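Local atomic coordinates of pantothenate kinase (Coxiella burnetii, PDB entry 3TQC), a protein that catalyses the ATP-dependent phosphorylation of pantothenate to 4'-phosphopantothenate, the first step in the biosynthesis of coenzyme A. Residues L160-N165 against V221-F226. Residues are numbered along the deposited sequence; the frame is centred on the assembly and turned at random.
Sequences LLRVLN and VFVSDF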
# COMPACT_ATOMS: atom_id res chain seq x y z
N LEU B 160 4.14 15.45 -7.31
CA LEU B 160 3.01 14.88 -6.62
C LEU B 160 3.48 14.22 -5.32
O LEU B 160 2.85 14.39 -4.29
CB LEU B 160 2.28 13.87 -7.50
CG LEU B 160 1.13 13.04 -6.91
CD1 LEU B 160 0.10 13.91 -6.24
CD2 LEU B 160 0.51 12.22 -8.03
N LEU B 161 4.58 13.47 -5.36
CA LEU B 161 5.03 12.76 -4.15
C LEU B 161 5.52 13.75 -3.10
O LEU B 161 5.36 13.53 -1.91
CB LEU B 161 6.12 11.75 -4.49
CG LEU B 161 5.66 10.61 -5.40
CD1 LEU B 161 6.86 9.73 -5.82
CD2 LEU B 161 4.59 9.78 -4.73
N ARG B 162 6.08 14.87 -3.54
CA ARG B 162 6.52 15.90 -2.62
C ARG B 162 5.33 16.53 -1.88
O ARG B 162 5.41 16.81 -0.67
CB ARG B 162 7.32 16.96 -3.38
CG ARG B 162 7.71 18.20 -2.58
CD ARG B 162 8.32 19.29 -3.50
NE ARG B 162 7.50 19.58 -4.69
CZ ARG B 162 6.36 20.28 -4.69
NH1 ARG B 162 5.85 20.78 -3.56
NH2 ARG B 162 5.71 20.48 -5.84
N VAL B 163 4.24 16.75 -2.60
CA VAL B 163 3.03 17.30 -1.99
C VAL B 163 2.40 16.31 -1.02
O VAL B 163 2.06 16.67 0.11
CB VAL B 163 2.01 17.72 -3.05
CG1 VAL B 163 0.65 17.82 -2.43
CG2 VAL B 163 2.45 19.07 -3.69
N LEU B 164 2.25 15.06 -1.42
CA LEU B 164 1.70 14.08 -0.51
C LEU B 164 2.62 13.90 0.70
O LEU B 164 2.17 13.85 1.84
CB LEU B 164 1.44 12.77 -1.23
CG LEU B 164 0.39 12.96 -2.33
CD1 LEU B 164 0.26 11.73 -3.22
CD2 LEU B 164 -0.94 13.30 -1.69
N ASN B 165 3.91 13.79 0.45
CA ASN B 165 4.88 13.67 1.52
C ASN B 165 4.74 14.83 2.48
O ASN B 165 4.72 14.64 3.68
CB ASN B 165 6.31 13.63 0.96
CG ASN B 165 7.35 13.44 2.03
OD1 ASN B 165 7.36 12.42 2.71
ND2 ASN B 165 8.22 14.43 2.20
N VAL B 221 8.89 5.05 -3.79
CA VAL B 221 7.65 5.20 -3.05
C VAL B 221 6.54 5.44 -4.07
O VAL B 221 6.76 6.02 -5.13
CB VAL B 221 7.69 6.40 -2.06
CG1 VAL B 221 8.22 7.66 -2.74
CG2 VAL B 221 6.32 6.67 -1.50
N PHE B 222 5.35 4.95 -3.74
CA PHE B 222 4.18 5.09 -4.58
C PHE B 222 3.23 6.07 -3.94
O PHE B 222 3.29 6.30 -2.73
CB PHE B 222 3.47 3.75 -4.71
CG PHE B 222 4.40 2.61 -5.01
CD1 PHE B 222 5.43 2.77 -5.92
CD2 PHE B 222 4.24 1.39 -4.40
CE1 PHE B 222 6.28 1.74 -6.20
CE2 PHE B 222 5.09 0.35 -4.69
CZ PHE B 222 6.11 0.53 -5.59
N VAL B 223 2.34 6.65 -4.75
CA VAL B 223 1.29 7.53 -4.24
C VAL B 223 0.52 6.83 -3.13
O VAL B 223 0.21 7.44 -2.11
CB VAL B 223 0.31 7.94 -5.37
CG1 VAL B 223 -0.90 8.66 -4.82
CG2 VAL B 223 1.03 8.80 -6.42
N SER B 224 0.23 5.54 -3.32
CA SER B 224 -0.48 4.76 -2.31
C SER B 224 0.22 4.70 -0.95
O SER B 224 -0.42 4.46 0.09
CB SER B 224 -0.73 3.34 -2.83
OG SER B 224 0.48 2.61 -2.90
N ASP B 225 1.52 4.95 -0.91
CA ASP B 225 2.21 5.00 0.37
C ASP B 225 1.87 6.25 1.18
O ASP B 225 2.19 6.33 2.37
CB ASP B 225 3.72 4.84 0.19
CG ASP B 225 4.09 3.50 -0.43
OD1 ASP B 225 4.84 3.48 -1.42
OD2 ASP B 225 3.62 2.46 0.05
N PHE B 226 1.18 7.20 0.55
CA PHE B 226 0.76 8.42 1.23
C PHE B 226 -0.73 8.53 1.45
O PHE B 226 -1.22 9.55 1.96
CB PHE B 226 1.25 9.63 0.46
CG PHE B 226 2.71 9.75 0.47
CD1 PHE B 226 3.45 9.41 -0.65
CD2 PHE B 226 3.37 10.13 1.62
CE1 PHE B 226 4.82 9.50 -0.63
CE2 PHE B 226 4.73 10.22 1.65
CZ PHE B 226 5.47 9.90 0.52
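Leu160 begins the contact by laying its CD2 methyl 3.8 Å from CG2 of Val223, the two side chains crossing at about a right angle; it also packs on Thr130 and Phe133, as suits a large aliphatic residue in the interior. One residue on, Leu161 divides its branches. CD1 meets CG1 of Val221 tip to tip at 4.0 Å, while CD2 sits over the start of the 3-10 turn, 3.9 Å from the backbone N of Val223, and also meets Phe226 at CE1. A forked side chain can thus cover both the chain entering the turn and the ring of Phe226 just after it. A helical turn after Leu160, Leu164 has CG set anti to its carbonyl carbon (chi1 -63°), and the extended chi2 carries CD1 on to CG1 of Val223 at 3.7 Å; Leu164 CB lies 3.6 Å from CB of Phe226. Leu202 of strand 199-203 touches both Leu164 and Val223. At Asn165 the helix backbone itself becomes the surface: Asn165 N lies 3.8 Å above the Phe226 ring plane, offset toward the rim, and Asn165 CA is 3.5 Å from Phe226 CE2. The side-chain amide of Asn165 stands 76° from the ring, with OD1 3.6 Å from CE2 of Phe226; a short polar residue suits this partly exposed position, which also packs on Pro15 of the second subunit. Phe222 N braces the turn by donating to Asp225 OD1 (170°). The result is a helix packed by an i, i+1, i+4 apolar face against a 3-10 turn before strand 229-234, within the P-loop kinase fold.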